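Local structure of xylose isomerase-like TIM barrel (Anabaena variabilis ATCC 29413, 2QW5) at residues T68-Y73 and A119-E124; R31-H36 and H72-E77. The protein is probably a sugar isomerase or epimerase of the xylose isomerase-like TIM-barrel family, which binds a zinc ion and d-xylose. All coordinates share one frame; numbering follows the deposited sequence.

Contact 1. Residues T68-Y73 and A119-E124; sequences TNLRHY and AALGGE
A Schellman motif closes helix 101-120 of the TIM barrel, and the flank of the neighbouring helix 60-76 rests against it, with R71 donating to the carbonyl of L121, the first residue past the helix. G122, at positive phi (72°), is the C-prime residue; its N bonds A119 O at 2.7 Å. R71 starts with CG anti to the backbone N (chi1 -176°), then bends at chi2 and chi3, so that its chain runs past the carbonyls at the helix end. Its CG lies 3.4 Å from A120 O and its CD 3.2 Å from L121 O. NH1 then returns to L121 O in a nearly straight bond of 3.2 Å (N-H...O 168°). The acceptor lies almost in the guanidinium plane, whereas NH1 stands above the carbonyl plane. V82 O takes a second bond from NH1, and D75 forms a salt bridge with NH2. One turn earlier, T68 OG1 meets A120 CB at 3.3 Å while bonded to L64 O. Inward, the CD2 methyls of L70 and L121 meet at 4.4 Å, near F50. An alanine at R71 would remove the guanidinium and would probably leave L121 O without this donor and loosen the packing on the turn. The cation is thus held between backbone carbonyls and a carboxylate, and the partial negative charge at the C-terminal end of helix 101-120 would probably help to stabilise it.

Contact 2. Residues R31-H36 and H72-E77; sequences RIVVAH and HYLDSE
V34 carries most of the contact between helices 27-42 and 60-76, whose local axes pass 10.7 Å apart at a crossing angle of -51°. Its CB points toward segment 72-77 and branches into two methyls that meet different residues. CG1, anti to the backbone N (chi1 170°), crosses the start of the E77 side chain nearly at right angles, 3.9 Å from E77 CB and slightly farther from its CG and OE1. CG2, anti to the carbonyl carbon, fits between two residues: it is 3.5 Å from CE2 of Y73, approaching the ring obliquely, and 3.6 Å from CD2 of L74. V34 and L74 run antiparallel past one another. E77 CG sits over one face of the Y73 ring, offset toward its rim. At the outer end of that ring, R31 runs across nearly perpendicularly and its CG touches Y73 OH at 3.4 Å; the guanidinium pairs with D28. Buried V33 reaches L74 CD2 with CG1 at a looser 4.4 Å. L79 also packs on V34, I37 on L74 and R30 on Y73, while K38 bonds E77 O; helix 27-42 crosses the last turn of helix 60-76 obliquely in the helical layer outside the barrel strands.

Both contacts use the C-terminal half of helix 60-76 and join it to its two neighbours in the helical layer: helix 101-120 in contact 1 and helix 27-42 in contact 2. Their segments overlap at H72 and Y73, of which Y73 meets helix 27-42. Their centres are 11 Å apart, each is partly buried, and both lie away from the zinc and xylose sites. Contact 1 lies nearer the centre of the chain (18 Å against 22 Å), and its side chains also touch strands 47-51 and 83-87. There a buried arginine bonds a helix-ending turn; contact 2 is mostly apolar, with an exposed arginine at its edge whose charge pairs within its own helix.

Contact 1. Residues T68-Y73 and A119-E124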
ATOM      1  N   THR A  68      24.818  -5.697  28.475  1.00 19.65           N
ATOM      2  CA  THR A  68      25.956  -6.008  29.355  1.00 17.99           C
ATOM      3  C   THR A  68      25.557  -7.246  30.177  1.00 20.30           C
ATOM      4  O   THR A  68      26.322  -8.201  30.281  1.00 24.35           O
ATOM      5  CB  THR A  68      26.318  -4.847  30.279  1.00 16.18           C
ATOM      6  OG1 THR A  68      26.770  -3.723  29.503  1.00 22.54           O
ATOM      7  CG2 THR A  68      27.427  -5.275  31.284  1.00 16.68           C
ATOM      8  N   ASN A  69      24.335  -7.249  30.692  1.00 22.61           N
ATOM      9  CA  ASN A  69      23.828  -8.396  31.455  1.00 22.66           C
ATOM     10  C   ASN A  69      23.683  -9.657  30.609  1.00 23.81           C
ATOM     11  O   ASN A  69      23.864 -10.768  31.126  1.00 26.92           O
ATOM     12  CB  ASN A  69      22.499  -8.035  32.149  1.00 26.97           C
ATOM     13  CG  ASN A  69      22.656  -6.946  33.223  1.00 32.27           C
ATOM     14  OD1 ASN A  69      23.749  -6.642  33.672  1.00 29.66           O
ATOM     15  ND2 ASN A  69      21.548  -6.355  33.617  1.00 36.19           N
ATOM     16  N   LEU A  70      23.347  -9.509  29.319  1.00 22.21           N
ATOM     17  CA  LEU A  70      23.279 -10.645  28.404  1.00 20.74           C
ATOM     18  C   LEU A  70      24.685 -11.224  28.231  1.00 21.39           C
ATOM     19  O   LEU A  70      24.870 -12.429  28.350  1.00 21.01           O
ATOM     20  CB  LEU A  70      22.639 -10.274  27.034  1.00 20.27           C
ATOM     21  CG  LEU A  70      22.512 -11.382  25.971  1.00 20.09           C
ATOM     22  CD1 LEU A  70      21.687 -12.586  26.484  1.00 21.85           C
ATOM     23  CD2 LEU A  70      21.942 -10.856  24.670  1.00 20.43           C
ATOM     24  N   ARG A  71      25.682 -10.378  27.962  1.00 22.15           N
ATOM     25  CA  ARG A  71      27.096 -10.849  27.860  1.00 21.05           C
ATOM     26  C   ARG A  71      27.514 -11.613  29.126  1.00 23.57           C
ATOM     27  O   ARG A  71      28.111 -12.701  29.038  1.00 23.69           O
ATOM     28  CB  ARG A  71      28.041  -9.666  27.640  1.00 22.32           C
ATOM     29  CG  ARG A  71      29.537  -9.971  27.427  1.00 22.34           C
ATOM     30  CD  ARG A  71      29.873 -10.698  26.156  1.00 19.94           C
ATOM     31  NE  ARG A  71      29.994 -12.156  26.277  1.00 23.53           N
ATOM     32  CZ  ARG A  71      30.426 -12.966  25.309  1.00 21.90           C
ATOM     33  NH1 ARG A  71      30.776 -12.473  24.117  1.00 26.28           N
ATOM     34  NH2 ARG A  71      30.520 -14.269  25.528  1.00 23.92           N
ATOM     35  N   HIS A  72      27.188 -11.058  30.294  1.00 23.26           N
ATOM     36  CA  HIS A  72      27.538 -11.698  31.565  1.00 23.22           C
ATOM     37  C   HIS A  72      26.828 -13.030  31.770  1.00 23.73           C
ATOM     38  O   HIS A  72      27.418 -13.945  32.317  1.00 21.18           O
ATOM     39  CB  HIS A  72      27.326 -10.778  32.760  1.00 21.31           C
ATOM     40  CG  HIS A  72      28.236  -9.587  32.758  1.00 24.25           C
ATOM     41  ND1 HIS A  72      27.963  -8.442  33.472  1.00 32.00           N
ATOM     42  CD2 HIS A  72      29.398  -9.351  32.100  1.00 35.09           C
ATOM     43  CE1 HIS A  72      28.930  -7.561  33.283  1.00 31.89           C
ATOM     44  NE2 HIS A  72      29.813  -8.088  32.452  1.00 35.46           N
ATOM     45  N   TYR A  73      25.593 -13.136  31.295  1.00 24.20           N
ATOM     46  CA  TYR A  73      24.835 -14.385  31.391  1.00 24.89           C
ATOM     47  C   TYR A  73      25.431 -15.463  30.453  1.00 23.91           C
ATOM     48  O   TYR A  73      25.521 -16.647  30.822  1.00 21.27           O
ATOM     49  CB  TYR A  73      23.344 -14.131  31.102  1.00 25.49           C
ATOM     50  CG  TYR A  73      22.523 -15.381  31.192  1.00 26.82           C
ATOM     51  CD1 TYR A  73      22.206 -15.928  32.445  1.00 28.76           C
ATOM     52  CD2 TYR A  73      22.082 -16.045  30.047  1.00 23.17           C
ATOM     53  CE1 TYR A  73      21.473 -17.124  32.553  1.00 27.75           C
ATOM     54  CE2 TYR A  73      21.337 -17.219  30.144  1.00 23.47           C
ATOM     55  CZ  TYR A  73      21.033 -17.744  31.398  1.00 28.60           C
ATOM     56  OH  TYR A  73      20.297 -18.893  31.486  1.00 30.75           O
ATOM     57  N   ALA A 119      30.340  -3.183  21.954  1.00 20.05           N
ATOM     58  CA  ALA A 119      31.473  -3.316  22.871  1.00 19.57           C
ATOM     59  C   ALA A 119      31.073  -4.069  24.141  1.00 19.79           C
ATOM     60  O   ALA A 119      31.802  -4.975  24.568  1.00 21.33           O
ATOM     61  CB  ALA A 119      32.051  -1.931  23.193  1.00 17.85           C
ATOM     62  N   ALA A 120      29.900  -3.754  24.719  1.00 19.06           N
ATOM     63  CA  ALA A 120      29.401  -4.434  25.957  1.00 18.74           C
ATOM     64  C   ALA A 120      29.206  -5.906  25.740  1.00 19.39           C
ATOM     65  O   ALA A 120      29.350  -6.695  26.677  1.00 20.75           O
ATOM     66  CB  ALA A 120      28.096  -3.770  26.504  1.00 17.89           C
ATOM     67  N   LEU A 121      28.894  -6.286  24.493  1.00 19.39           N
ATOM     68  CA  LEU A 121      28.818  -7.702  24.082  1.00 18.76           C
ATOM     69  C   LEU A 121      30.188  -8.309  23.745  1.00 20.41           C
ATOM     70  O   LEU A 121      30.250  -9.428  23.240  1.00 19.29           O
ATOM     71  CB  LEU A 121      27.842  -7.864  22.891  1.00 20.52           C
ATOM     72  CG  LEU A 121      26.349  -7.632  23.157  1.00 19.76           C
ATOM     73  CD1 LEU A 121      25.532  -7.519  21.897  1.00 16.68           C
ATOM     74  CD2 LEU A 121      25.812  -8.776  23.982  1.00 15.78           C
ATOM     75  N   GLY A 122      31.286  -7.579  24.009  1.00 20.45           N
ATOM     76  CA  GLY A 122      32.636  -8.006  23.670  1.00 19.33           C
ATOM     77  C   GLY A 122      32.969  -7.963  22.196  1.00 20.28           C
ATOM     78  O   GLY A 122      34.029  -8.456  21.794  1.00 19.85           O
ATOM     79  N   GLY A 123      32.096  -7.326  21.398  1.00 20.58           N
ATOM     80  CA  GLY A 123      32.192  -7.371  19.971  1.00 20.03           C
ATOM     81  C   GLY A 123      33.130  -6.334  19.431  1.00 21.15           C
ATOM     82  O   GLY A 123      33.275  -5.243  19.995  1.00 20.51           O
ATOM     83  N   GLU A 124      33.755  -6.695  18.318  1.00 21.78           N
ATOM     84  CA  GLU A 124      34.685  -5.844  17.626  1.00 25.10           C
ATOM     85  C   GLU A 124      34.258  -5.518  16.200  1.00 23.13           C
ATOM     86  O   GLU A 124      34.977  -4.856  15.473  1.00 23.59           O
ATOM     87  CB  GLU A 124      36.047  -6.504  17.757  1.00 28.46           C
ATOM     88  CG  GLU A 124      36.514  -6.418  19.303  1.00 33.42           C
ATOM     89  CD  GLU A 124      37.779  -7.204  19.678  1.00 35.72           C
ATOM     90  OE1 GLU A 124      37.761  -8.476  19.666  1.00 48.59           O
ATOM     91  OE2 GLU A 124      38.768  -6.522  20.032  1.00 39.32           O
TER

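Contact 2. Residues R31-H36 and H72-E77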
ATOM      1  N   ARG A  31      17.537 -17.931  28.053  1.00 28.16           N
ATOM      2  CA  ARG A  31      17.729 -19.378  28.076  1.00 29.02           C
ATOM      3  C   ARG A  31      17.661 -19.999  26.703  1.00 27.63           C
ATOM      4  O   ARG A  31      18.414 -20.935  26.412  1.00 28.75           O
ATOM      5  CB  ARG A  31      16.751 -20.058  29.061  1.00 28.16           C
ATOM      6  CG  ARG A  31      17.177 -19.821  30.510  1.00 33.32           C
ATOM      7  CD  ARG A  31      16.358 -20.575  31.535  1.00 38.13           C
ATOM      8  NE  ARG A  31      15.235 -19.785  32.040  1.00 57.01           N
ATOM      9  CZ  ARG A  31      15.329 -18.759  32.907  1.00 64.64           C
ATOM     10  NH1 ARG A  31      16.521 -18.318  33.364  1.00 72.86           N
ATOM     11  NH2 ARG A  31      14.213 -18.125  33.300  1.00 61.36           N
ATOM     12  N   ILE A  32      16.747 -19.486  25.878  1.00 28.56           N
ATOM     13  CA  ILE A  32      16.589 -19.922  24.493  1.00 27.95           C
ATOM     14  C   ILE A  32      17.826 -19.534  23.668  1.00 26.21           C
ATOM     15  O   ILE A  32      18.368 -20.374  22.968  1.00 25.11           O
ATOM     16  CB  ILE A  32      15.290 -19.376  23.843  1.00 29.08           C
ATOM     17  CG1 ILE A  32      14.057 -19.962  24.550  1.00 33.13           C
ATOM     18  CG2 ILE A  32      15.226 -19.754  22.395  1.00 23.72           C
ATOM     19  CD1 ILE A  32      12.720 -19.336  24.073  1.00 32.85           C
ATOM     20  N   VAL A  33      18.277 -18.289  23.795  1.00 26.48           N
ATOM     21  CA  VAL A  33      19.507 -17.811  23.138  1.00 25.99           C
ATOM     22  C   VAL A  33      20.720 -18.726  23.452  1.00 26.08           C
ATOM     23  O   VAL A  33      21.445 -19.164  22.528  1.00 24.29           O
ATOM     24  CB  VAL A  33      19.814 -16.338  23.534  1.00 27.61           C
ATOM     25  CG1 VAL A  33      21.158 -15.876  22.950  1.00 29.54           C
ATOM     26  CG2 VAL A  33      18.695 -15.417  23.078  1.00 25.82           C
ATOM     27  N   VAL A  34      20.892 -19.066  24.734  1.00 24.60           N
ATOM     28  CA  VAL A  34      22.014 -19.908  25.170  1.00 24.44           C
ATOM     29  C   VAL A  34      21.909 -21.332  24.628  1.00 25.21           C
ATOM     30  O   VAL A  34      22.900 -21.865  24.150  1.00 23.25           O
ATOM     31  CB  VAL A  34      22.231 -19.832  26.694  1.00 24.71           C
ATOM     32  CG1 VAL A  34      23.243 -20.893  27.180  1.00 21.82           C
ATOM     33  CG2 VAL A  34      22.649 -18.376  27.088  1.00 22.90           C
ATOM     34  N   ALA A  35      20.704 -21.914  24.647  1.00 26.08           N
ATOM     35  CA  ALA A  35      20.484 -23.269  24.106  1.00 25.85           C
ATOM     36  C   ALA A  35      20.750 -23.343  22.597  1.00 26.49           C
ATOM     37  O   ALA A  35      21.301 -24.327  22.129  1.00 25.94           O
ATOM     38  CB  ALA A  35      19.076 -23.778  24.443  1.00 27.16           C
ATOM     39  N   HIS A  36      20.396 -22.291  21.841  1.00 26.42           N
ATOM     40  CA  HIS A  36      20.706 -22.232  20.396  1.00 24.91           C
ATOM     41  C   HIS A  36      22.211 -22.179  20.180  1.00 24.76           C
ATOM     42  O   HIS A  36      22.751 -22.933  19.376  1.00 26.34           O
ATOM     43  CB  HIS A  36      20.103 -20.992  19.701  1.00 25.28           C
ATOM     44  CG  HIS A  36      18.611 -21.034  19.524  1.00 25.08           C
ATOM     45  ND1 HIS A  36      17.919 -22.201  19.287  1.00 29.04           N
ATOM     46  CD2 HIS A  36      17.701 -20.038  19.443  1.00 27.57           C
ATOM     47  CE1 HIS A  36      16.632 -21.926  19.153  1.00 31.55           C
ATOM     48  NE2 HIS A  36      16.477 -20.617  19.223  1.00 24.15           N
ATOM     49  N   HIS A  72      27.188 -11.058  30.294  1.00 23.26           N
ATOM     50  CA  HIS A  72      27.538 -11.698  31.565  1.00 23.22           C
ATOM     51  C   HIS A  72      26.828 -13.030  31.770  1.00 23.73           C
ATOM     52  O   HIS A  72      27.418 -13.945  32.317  1.00 21.18           O
ATOM     53  CB  HIS A  72      27.326 -10.778  32.760  1.00 21.31           C
ATOM     54  CG  HIS A  72      28.236  -9.587  32.758  1.00 24.25           C
ATOM     55  ND1 HIS A  72      27.963  -8.442  33.472  1.00 32.00           N
ATOM     56  CD2 HIS A  72      29.398  -9.351  32.100  1.00 35.09           C
ATOM     57  CE1 HIS A  72      28.930  -7.561  33.283  1.00 31.89           C
ATOM     58  NE2 HIS A  72      29.813  -8.088  32.452  1.00 35.46           N
ATOM     59  N   TYR A  73      25.593 -13.136  31.295  1.00 24.20           N
ATOM     60  CA  TYR A  73      24.835 -14.385  31.391  1.00 24.89           C
ATOM     61  C   TYR A  73      25.431 -15.463  30.453  1.00 23.91           C
ATOM     62  O   TYR A  73      25.521 -16.647  30.822  1.00 21.27           O
ATOM     63  CB  TYR A  73      23.344 -14.131  31.102  1.00 25.49           C
ATOM     64  CG  TYR A  73      22.523 -15.381  31.192  1.00 26.82           C
ATOM     65  CD1 TYR A  73      22.206 -15.928  32.445  1.00 28.76           C
ATOM     66  CD2 TYR A  73      22.082 -16.045  30.047  1.00 23.17           C
ATOM     67  CE1 TYR A  73      21.473 -17.124  32.553  1.00 27.75           C
ATOM     68  CE2 TYR A  73      21.337 -17.219  30.144  1.00 23.47           C
ATOM     69  CZ  TYR A  73      21.033 -17.744  31.398  1.00 28.60           C
ATOM     70  OH  TYR A  73      20.297 -18.893  31.486  1.00 30.75           O
ATOM     71  N   LEU A  74      25.821 -15.060  29.235  1.00 23.75           N
ATOM     72  CA  LEU A  74      26.489 -15.990  28.324  1.00 23.00           C
ATOM     73  C   LEU A  74      27.792 -16.487  28.973  1.00 23.39           C
ATOM     74  O   LEU A  74      28.068 -17.683  28.946  1.00 23.34           O
ATOM     75  CB  LEU A  74      26.807 -15.358  26.953  1.00 22.45           C
ATOM     76  CG  LEU A  74      25.708 -14.778  26.020  1.00 22.68           C
ATOM     77  CD1 LEU A  74      26.392 -14.338  24.724  1.00 26.52           C
ATOM     78  CD2 LEU A  74      24.532 -15.667  25.729  1.00 25.49           C
ATOM     79  N   ASP A  75      28.540 -15.578  29.604  1.00 22.74           N
ATOM     80  CA  ASP A  75      29.818 -15.943  30.278  1.00 22.60           C
ATOM     81  C   ASP A  75      29.583 -16.915  31.427  1.00 24.90           C
ATOM     82  O   ASP A  75      30.277 -17.934  31.525  1.00 22.15           O
ATOM     83  CB  ASP A  75      30.540 -14.703  30.803  1.00 23.39           C
ATOM     84  CG  ASP A  75      31.023 -13.796  29.709  1.00 25.30           C
ATOM     85  OD1 ASP A  75      31.088 -14.232  28.532  1.00 27.78           O
ATOM     86  OD2 ASP A  75      31.315 -12.624  30.039  1.00 25.06           O
ATOM     87  N   SER A  76      28.563 -16.644  32.230  1.00 27.59           N
ATOM     88  CA  SER A  76      28.217 -17.526  33.361  1.00 27.89           C
ATOM     89  C   SER A  76      27.740 -18.913  32.901  1.00 29.76           C
ATOM     90  O   SER A  76      27.854 -19.887  33.659  1.00 27.38           O
ATOM     91  CB  SER A  76      27.198 -16.862  34.289  1.00 28.63           C
ATOM     92  OG  SER A  76      25.917 -16.822  33.715  1.00 28.73           O
ATOM     93  N   GLU A  77      27.215 -19.013  31.678  1.00 27.55           N
ATOM     94  CA  GLU A  77      26.843 -20.314  31.086  1.00 28.06           C
ATOM     95  C   GLU A  77      27.979 -21.090  30.375  1.00 28.67           C
ATOM     96  O   GLU A  77      27.700 -22.057  29.663  1.00 29.63           O
ATOM     97  CB  GLU A  77      25.627 -20.112  30.132  1.00 30.30           C
ATOM     98  CG  GLU A  77      24.321 -19.791  30.865  1.00 29.85           C
ATOM     99  CD  GLU A  77      23.784 -21.009  31.654  1.00 35.37           C
ATOM    100  OE1 GLU A  77      23.492 -22.046  31.035  1.00 46.36           O
ATOM    101  OE2 GLU A  77      23.676 -20.930  32.891  1.00 37.60           O
TER